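Local atomic coordinates of putative DNA binding protein (Bacteroides thetaiotaomicron VPI-5482, PDB entry 3HTN), a protein that binds metal ions, nickel in this crystal, through a PCC domain that forms a trimer, and is a putative DNA-binding protein whose cellular role is not established. Residues N16-S21 and K37-L42; Q91-L96 and G141-D146; I98-G101 and A107-G110. All coordinates share one frame; numbering follows the deposited sequence.

In the fold
From the N terminus, contact 1 comes first: it closes a loop of 15 residues, most of them in helix 28-39, bringing the helix end to strand 17-22 near one margin of the main antiparallel sheet. Contact 2 opens only after this loop is complete, and spans the longest stretch, bringing the two-stranded sheet of 133-137 and 142-146 to strand 91-101. Contact 3, a short hairpin closure between 98-101 and 107-110, falls entirely within that span and shares strand 91-101 with contact 2. No contacts cross. Contacts 1 and 2 touch where Val92 packs against Lys37 and Ile41; contacts 1 and 3 lie on opposite sides of the chain's centre.

Contact 1. Residues N16-S21 and K37-L42; sequences NKYIVS and KEKGIL. With SO4 (sulfate ion), chain F.
Tyr18 lays its ring against the methylene chain of Lys39, whose CG sits over one face, 4.1 Å from Tyr18 CZ. The lysine chain bends at CB-CG (chi2 -62°) and then runs straight, so its middle follows the outer end of the ring, with Lys39 CD 4.0 Å from Tyr18 OH. A long aliphatic chain suits this place: its carbons cover the aromatic surface while NZ carries on to hydrogen-bond Tyr11 OH. Ile41 adds its tip, CD1 lying 4.1 Å from Tyr18 CE2, and Phe35 meets the ring edge-to-face.

The phenol is tied to the helix end by one water. Tyr18 OH donates to it at 2.6 Å, and the water donates in turn to Lys39 O at 3.1 Å, which gives a carbonyl at the helix end a partner. Gly40, with positive phi, closes the helix in a Schellman motif and turns the chain so that Ile41 drops back toward the tyrosine.

Nearby, Asn16 ND2 donates to sulfate O1 at 2.7 Å. Lys17 NZ, 3.0 Å from sulfate O1, also bonds Asn16 OD1 and forms a salt bridge with Glu126 of the second subunit. This anion, probably picked up from the crystallisation liquor, sits where Asn16 of all three subunits and Lys17 of two converge. The whole is a helix C-terminus, ended by a Schellman turn, packed on an antiparallel sheet of the PCC domain.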
loop_
_atom_site.group_PDB
_atom_site.type_symbol
_atom_site.label_atom_id
_atom_site.label_comp_id
_atom_site.label_asym_id
_atom_site.label_seq_id
_atom_site.Cartn_x
_atom_site.Cartn_y
_atom_site.Cartn_z
ATOM N N ASN A 16 5.723 -0.727 -18.602
ATOM C CA ASN A 16 4.620 0.201 -18.351
ATOM C C ASN A 16 4.784 0.997 -17.049
ATOM O O ASN A 16 3.882 1.747 -16.681
ATOM C CB ASN A 16 3.273 -0.563 -18.344
ATOM C CG ASN A 16 3.163 -1.605 -17.200
ATOM O OD1 ASN A 16 4.164 -2.041 -16.632
ATOM N ND2 ASN A 16 1.935 -2.010 -16.883
ATOM N N LYS A 17 5.926 0.835 -16.376
ATOM C CA LYS A 17 6.199 1.507 -15.126
ATOM C C LYS A 17 7.449 2.358 -15.201
ATOM O O LYS A 17 8.295 2.192 -16.087
ATOM C CB LYS A 17 6.374 0.464 -14.023
ATOM C CG LYS A 17 5.092 -0.286 -13.745
ATOM C CD LYS A 17 5.229 -1.261 -12.606
ATOM C CE LYS A 17 4.052 -2.218 -12.588
ATOM N NZ LYS A 17 4.250 -3.261 -13.638
ATOM N N TYR A 18 7.549 3.268 -14.245
ATOM C CA TYR A 18 8.723 4.072 -14.042
ATOM C C TYR A 18 9.093 4.000 -12.578
ATOM O O TYR A 18 8.239 4.106 -11.721
ATOM C CB TYR A 18 8.482 5.528 -14.391
ATOM C CG TYR A 18 8.092 5.806 -15.812
ATOM C CD1 TYR A 18 9.054 6.090 -16.756
ATOM C CD2 TYR A 18 6.749 5.851 -16.201
ATOM C CE1 TYR A 18 8.694 6.380 -18.067
ATOM C CE2 TYR A 18 6.392 6.142 -17.493
ATOM C CZ TYR A 18 7.364 6.406 -18.417
ATOM O OH TYR A 18 7.003 6.681 -19.720
ATOM N N ILE A 19 10.372 3.815 -12.307
ATOM C CA ILE A 19 10.887 3.905 -10.960
ATOM C C ILE A 19 11.378 5.333 -10.849
ATOM O O ILE A 19 12.286 5.726 -11.589
ATOM C CB ILE A 19 12.042 2.908 -10.695
ATOM C CG1 ILE A 19 11.610 1.482 -11.055
ATOM C CG2 ILE A 19 12.512 2.998 -9.277
ATOM C CD1 ILE A 19 10.239 1.072 -10.606
ATOM N N VAL A 20 10.787 6.092 -9.930
ATOM C CA VAL A 20 11.109 7.503 -9.775
ATOM C C VAL A 20 11.794 7.731 -8.444
ATOM O O VAL A 20 11.267 7.343 -7.405
ATOM C CB VAL A 20 9.860 8.364 -9.884
ATOM C CG1 VAL A 20 10.196 9.846 -9.760
ATOM C CG2 VAL A 20 9.154 8.051 -11.198
ATOM N N SER A 21 12.986 8.324 -8.509
ATOM C CA SER A 21 13.760 8.709 -7.351
ATOM C C SER A 21 13.730 10.218 -7.243
ATOM O O SER A 21 14.348 10.915 -8.034
ATOM C CB SER A 21 15.175 8.169 -7.463
ATOM O OG SER A 21 15.901 8.501 -6.312
ATOM N N LYS A 37 3.375 14.893 -15.869
ATOM C CA LYS A 37 3.212 15.856 -16.947
ATOM C C LYS A 37 4.291 15.631 -18.012
ATOM O O LYS A 37 3.987 15.547 -19.208
ATOM C CB LYS A 37 3.274 17.281 -16.405
ATOM C CG LYS A 37 3.103 18.347 -17.486
ATOM C CD LYS A 37 2.975 19.747 -16.918
ATOM C CE LYS A 37 2.999 20.784 -18.052
ATOM N NZ LYS A 37 2.795 22.165 -17.533
ATOM N N GLU A 38 5.549 15.522 -17.585
ATOM C CA GLU A 38 6.662 15.300 -18.514
ATOM C C GLU A 38 6.442 14.055 -19.376
ATOM O O GLU A 38 6.725 14.067 -20.584
ATOM C CB GLU A 38 7.994 15.141 -17.762
ATOM C CG GLU A 38 9.180 14.870 -18.702
ATOM C CD GLU A 38 10.522 14.530 -18.022
ATOM O OE1 GLU A 38 10.636 14.551 -16.778
ATOM O OE2 GLU A 38 11.489 14.254 -18.785
ATOM N N LYS A 39 5.953 12.987 -18.758
ATOM C CA LYS A 39 5.767 11.710 -19.441
ATOM C C LYS A 39 4.392 11.552 -20.077
ATOM O O LYS A 39 4.133 10.531 -20.712
ATOM C CB LYS A 39 6.080 10.543 -18.500
ATOM C CG LYS A 39 7.526 10.527 -17.999
ATOM C CD LYS A 39 8.503 10.381 -19.170
ATOM C CE LYS A 39 9.925 10.274 -18.763
ATOM N NZ LYS A 39 10.793 10.160 -19.987
ATOM N N GLY A 40 3.551 12.576 -19.987
ATOM C CA GLY A 40 2.230 12.553 -20.607
ATOM C C GLY A 40 1.338 11.453 -20.073
ATOM O O GLY A 40 0.553 10.881 -20.824
ATOM N N ILE A 41 1.440 11.165 -18.773
ATOM C CA ILE A 41 0.693 10.057 -18.193
ATOM C C ILE A 41 -0.742 10.520 -17.965
ATOM O O ILE A 41 -0.986 11.480 -17.252
ATOM C CB ILE A 41 1.308 9.567 -16.899
ATOM C CG1 ILE A 41 2.718 9.043 -17.169
ATOM C CG2 ILE A 41 0.452 8.469 -16.328
ATOM C CD1 ILE A 41 3.477 8.596 -15.944
ATOM N N LEU A 42 -1.672 9.831 -18.606
ATOM C CA LEU A 42 -3.083 10.204 -18.557
ATOM C C LEU A 42 -3.797 9.619 -17.350
ATOM O O LEU A 42 -4.714 10.238 -16.807
ATOM C CB LEU A 42 -3.760 9.728 -19.846
ATOM C CG LEU A 42 -3.161 10.227 -21.162
ATOM C CD1 LEU A 42 -3.882 9.584 -22.321
ATOM C CD2 LEU A 42 -3.259 11.742 -21.202
HETATM S S SO4 F . 1.530 -5.343 -14.520
HETATM O O1 SO4 F . 1.663 -3.980 -15.028
HETATM O O2 SO4 F . 2.794 -6.050 -14.687
HETATM O O3 SO4 F . 0.484 -6.043 -15.260
HETATM O O4 SO4 F . 1.179 -5.293 -13.095
HETATM O O HOH W 1 4.554 7.514 -20.282
#

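Contact 2. Residues Q91-L96 and G141-D146; sequences QVYLHL and GLNIYD
Tyr93 and Asn143 meet through their polar ends: Asn143 ND2 donates to Tyr93 OH at 2.9 Å, with an N-H...O angle of 163°. The phenol oxygen lies close to the amide plane of Asn143, as suits an amide N-H, whereas the ring itself stands almost perpendicular to that amide, the two planes being 89° apart. The nitrogen comes to the ring obliquely, with Asn143 ND2 3.6 Å from Tyr93 CE2. Asn143 CB comes within 3.5 Å of Tyr93 OH, a van der Waals contact beside the bond.

Side-chain conformation makes this meeting possible. Tyr93 swings its CG opposite the backbone nitrogen (chi1 -171°), sending the long, rigid ring out from strand 91-101 to span the distance to the small sheet. Asn143 needs only a short arm: CG lies beside its own backbone N, and the amide turns to offer an N-H to the phenol. The tyrosine thus supplies the length and the asparagine the donor. Arg134 also lies against Tyr93, while Met88 and Tyr136 border Asn143. Gly141 and Leu142 both face Asn137 in a G1 beta bulge, with Gly141 at positive phi.

The metal site is close by. On the same strand, His95 binds nickel through NE2 together with His97, and its ND1 is hydrogen-bonded to Glu122 of the third subunit. The Tyr93 side chain is about 7 Å from the nickel and about 6 Å from the side chain of His111.

Chemically, a single hydrogen bond between uncharged groups, with little apolar overlap, implies a directional link that restrains the phenol oxygen and joins the two-stranded sheet to the main sheet beside the metal pocket.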
loop_
_atom_site.group_PDB
_atom_site.type_symbol
_atom_site.label_atom_id
_atom_site.label_comp_id
_atom_site.label_asym_id
_atom_site.label_seq_id
_atom_site.Cartn_x
_atom_site.Cartn_y
_atom_site.Cartn_z
ATOM N N GLN A 91 -5.177 19.105 -17.044
ATOM C CA GLN A 91 -3.966 18.984 -16.264
ATOM C C GLN A 91 -3.939 17.609 -15.619
ATOM O O GLN A 91 -4.982 16.949 -15.505
ATOM C CB GLN A 91 -3.912 20.076 -15.192
ATOM C CG GLN A 91 -3.957 21.523 -15.753
ATOM N N VAL A 92 -2.738 17.179 -15.251
ATOM C CA VAL A 92 -2.581 15.971 -14.453
ATOM C C VAL A 92 -3.348 16.183 -13.148
ATOM O O VAL A 92 -3.289 17.263 -12.556
ATOM C CB VAL A 92 -1.077 15.673 -14.155
ATOM C CG1 VAL A 92 -0.921 14.605 -13.055
ATOM C CG2 VAL A 92 -0.349 15.255 -15.426
ATOM N N TYR A 93 -4.048 15.141 -12.681
ATOM C CA TYR A 93 -4.728 15.166 -11.395
ATOM C C TYR A 93 -4.209 13.988 -10.584
ATOM O O TYR A 93 -4.349 12.846 -11.003
ATOM C CB TYR A 93 -6.236 15.054 -11.572
ATOM C CG TYR A 93 -6.956 15.292 -10.273
ATOM C CD1 TYR A 93 -7.264 14.254 -9.413
ATOM C CD2 TYR A 93 -7.329 16.563 -9.899
ATOM C CE1 TYR A 93 -7.932 14.467 -8.230
ATOM C CE2 TYR A 93 -8.003 16.794 -8.692
ATOM C CZ TYR A 93 -8.300 15.738 -7.863
ATOM O OH TYR A 93 -8.956 15.950 -6.670
ATOM N N LEU A 94 -3.554 14.283 -9.465
ATOM C CA LEU A 94 -3.072 13.262 -8.562
ATOM C C LEU A 94 -3.961 13.204 -7.333
ATOM O O LEU A 94 -4.326 14.225 -6.791
ATOM C CB LEU A 94 -1.656 13.568 -8.102
ATOM C CG LEU A 94 -0.603 13.627 -9.183
ATOM C CD1 LEU A 94 0.780 13.772 -8.536
ATOM C CD2 LEU A 94 -0.686 12.402 -10.038
ATOM N N HIS A 95 -4.321 11.995 -6.901
ATOM C CA HIS A 95 -5.025 11.767 -5.661
ATOM C C HIS A 95 -4.164 10.806 -4.863
ATOM O O HIS A 95 -4.065 9.649 -5.218
ATOM C CB HIS A 95 -6.419 11.210 -5.934
ATOM C CG HIS A 95 -7.276 11.093 -4.722
ATOM N ND1 HIS A 95 -8.372 10.265 -4.678
ATOM C CD2 HIS A 95 -7.161 11.641 -3.484
ATOM C CE1 HIS A 95 -8.922 10.341 -3.473
ATOM N NE2 HIS A 95 -8.218 11.187 -2.737
ATOM N N LEU A 96 -3.523 11.336 -3.827
ATOM C CA LEU A 96 -2.517 10.622 -3.067
ATOM C C LEU A 96 -2.867 10.642 -1.605
ATOM O O LEU A 96 -3.191 11.686 -1.056
ATOM C CB LEU A 96 -1.146 11.306 -3.249
ATOM C CG LEU A 96 -0.660 11.539 -4.682
ATOM C CD1 LEU A 96 0.696 12.255 -4.683
ATOM C CD2 LEU A 96 -0.615 10.211 -5.455
ATOM N N GLY A 141 -18.701 18.084 -2.838
ATOM C CA GLY A 141 -17.515 18.920 -2.787
ATOM C C GLY A 141 -16.239 18.173 -3.097
ATOM O O GLY A 141 -15.175 18.562 -2.610
ATOM N N LEU A 142 -16.350 17.087 -3.875
ATOM C CA LEU A 142 -15.232 16.224 -4.219
ATOM C C LEU A 142 -15.140 15.963 -5.719
ATOM O O LEU A 142 -16.141 15.956 -6.433
ATOM C CB LEU A 142 -15.392 14.894 -3.519
ATOM C CG LEU A 142 -15.429 14.949 -1.992
ATOM C CD1 LEU A 142 -15.680 13.557 -1.426
ATOM C CD2 LEU A 142 -14.145 15.556 -1.435
ATOM N N ASN A 143 -13.921 15.731 -6.175
ATOM C CA ASN A 143 -13.647 15.388 -7.555
ATOM C C ASN A 143 -13.701 13.871 -7.700
ATOM O O ASN A 143 -12.801 13.162 -7.276
ATOM C CB ASN A 143 -12.270 15.902 -7.933
ATOM C CG ASN A 143 -12.178 17.394 -7.828
ATOM O OD1 ASN A 143 -13.048 18.096 -8.315
ATOM N ND2 ASN A 143 -11.112 17.879 -7.231
ATOM N N ILE A 144 -14.752 13.390 -8.345
ATOM C CA ILE A 144 -15.048 11.959 -8.424
ATOM C C ILE A 144 -14.706 11.402 -9.795
ATOM O O ILE A 144 -14.915 12.061 -10.808
ATOM C CB ILE A 144 -16.572 11.726 -8.094
ATOM C CG1 ILE A 144 -16.914 12.215 -6.676
ATOM C CG2 ILE A 144 -17.013 10.266 -8.238
ATOM C CD1 ILE A 144 -16.124 11.577 -5.565
ATOM N N TYR A 145 -14.139 10.203 -9.843
ATOM C CA TYR A 145 -13.856 9.558 -11.107
ATOM C C TYR A 145 -15.046 9.680 -12.063
ATOM O O TYR A 145 -16.196 9.462 -11.676
ATOM C CB TYR A 145 -13.545 8.082 -10.895
ATOM C CG TYR A 145 -12.135 7.681 -10.590
ATOM C CD1 TYR A 145 -11.038 8.287 -11.215
ATOM C CD2 TYR A 145 -11.907 6.560 -9.806
ATOM C CE1 TYR A 145 -9.749 7.833 -10.983
ATOM C CE2 TYR A 145 -10.640 6.091 -9.593
ATOM C CZ TYR A 145 -9.567 6.734 -10.198
ATOM O OH TYR A 145 -8.285 6.278 -10.058
ATOM N N ASP A 146 -14.749 10.011 -13.313
ATOM C CA ASP A 146 -15.752 10.090 -14.368
ATOM C C ASP A 146 -15.187 9.318 -15.550
ATOM O O ASP A 146 -14.242 9.785 -16.207
ATOM C CB ASP A 146 -16.030 11.541 -14.704
ATOM C CG ASP A 146 -17.187 11.701 -15.652
ATOM O OD1 ASP A 146 -17.364 10.827 -16.517
ATOM O OD2 ASP A 146 -17.930 12.693 -15.528
#

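Contact 3. Residues I98-G101 and A107-G110; sequences ITVG and ALAG
Backbone hydrogen bonds between Ile98 and Gly110, and between Val100 and Leu108, carry this antiparallel pairing, in which the two strands run at 165° to each other. Ile98 N reaches Gly110 O at 3.0 Å, and Gly110 N returns to Ile98 O at the same length. In the second hydrogen-bonded pair, Val100 N to Leu108 O and Leu108 N to Val100 O are both 2.9 Å.

CA-H...O contacts fill in at the non-hydrogen-bonded pairs. Ala107 CA lies 3.1 Å from Val100 O, and Thr99 CA lies 3.3 Å from Leu108 O. Both carbonyls, already bonded to an amide, thereby gain a second, weaker neighbour; Ala109 CA serves Ile98 O likewise.

Apolar contact between the strands rests on Val100 and Leu108; Ile98, on the same face, leads away and packs on Leu55 and Leu57. With CG1 of Val100 beside the backbone N (chi1 -57°), CG2 falls between the backbone N and the carbonyl carbon, 3.7 Å from Leu108 CB. Branched residues suit this face, where Val100 also covers Leu55 of strand 54-60. Gly110, paired with Ile98, takes a nearly fully extended backbone in which a side chain would press on the preceding carbonyl.

Thr99, Ala107 and Ala109 point to the other face, where small residues permit close subunit approach. Ala107 meets Ala107 of both neighbouring subunits, and Thr99 OG1 is hydrogen-bonded to Ser79 of the third subunit.

With four regular amide bonds and a greasy face set against a face of small side chains, the chemistry implies a hairpin that is at once a core element and part of the trimer interface.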
loop_
_atom_site.group_PDB
_atom_site.type_symbol
_atom_site.label_atom_id
_atom_site.label_comp_id
_atom_site.label_asym_id
_atom_site.label_seq_id
_atom_site.Cartn_x
_atom_site.Cartn_y
_atom_site.Cartn_z
ATOM N N ILE A 98 -1.382 8.897 2.286
ATOM C CA ILE A 98 -0.101 8.559 2.840
ATOM C C ILE A 98 -0.255 8.103 4.269
ATOM O O ILE A 98 -1.186 8.514 4.966
ATOM C CB ILE A 98 0.840 9.794 2.746
ATOM C CG1 ILE A 98 2.329 9.464 2.887
ATOM C CG2 ILE A 98 0.426 10.932 3.754
ATOM C CD1 ILE A 98 3.249 10.644 2.622
ATOM N N THR A 99 0.711 7.276 4.691
ATOM C CA THR A 99 0.885 6.808 6.026
ATOM C C THR A 99 2.326 7.078 6.368
ATOM O O THR A 99 3.237 6.718 5.582
ATOM C CB THR A 99 0.587 5.322 6.185
ATOM O OG1 THR A 99 -0.659 5.017 5.539
ATOM C CG2 THR A 99 0.586 4.927 7.657
ATOM N N VAL A 100 2.536 7.740 7.490
ATOM C CA VAL A 100 3.866 8.060 7.964
ATOM C C VAL A 100 4.093 7.592 9.401
ATOM O O VAL A 100 3.149 7.453 10.160
ATOM C CB VAL A 100 4.183 9.571 7.864
ATOM C CG1 VAL A 100 4.013 10.054 6.410
ATOM C CG2 VAL A 100 3.325 10.377 8.850
ATOM N N GLY A 101 5.359 7.320 9.730
ATOM C CA GLY A 101 5.823 7.052 11.084
ATOM C C GLY A 101 6.584 8.215 11.642
ATOM O O GLY A 101 7.430 8.811 10.967
ATOM N N ALA A 107 1.937 6.227 14.027
ATOM C CA ALA A 107 1.589 6.490 12.668
ATOM C C ALA A 107 0.559 7.596 12.519
ATOM O O ALA A 107 -0.393 7.659 13.301
ATOM C CB ALA A 107 1.083 5.213 11.992
ATOM N N LEU A 108 0.740 8.409 11.477
ATOM C CA LEU A 108 -0.248 9.388 11.023
ATOM C C LEU A 108 -0.690 8.968 9.625
ATOM O O LEU A 108 0.082 8.354 8.871
ATOM C CB LEU A 108 0.331 10.789 10.983
ATOM C CG LEU A 108 0.955 11.318 12.270
ATOM C CD1 LEU A 108 1.743 12.588 11.910
ATOM C CD2 LEU A 108 -0.072 11.594 13.340
ATOM N N ALA A 109 -1.898 9.322 9.245
ATOM C CA ALA A 109 -2.440 8.900 7.969
ATOM C C ALA A 109 -3.473 9.880 7.478
ATOM O O ALA A 109 -4.233 10.458 8.267
ATOM C CB ALA A 109 -3.086 7.518 8.097
ATOM N N GLY A 110 -3.537 10.019 6.156
ATOM C CA GLY A 110 -4.538 10.847 5.554
ATOM C C GLY A 110 -4.304 11.211 4.117
ATOM O O GLY A 110 -3.455 10.655 3.458
#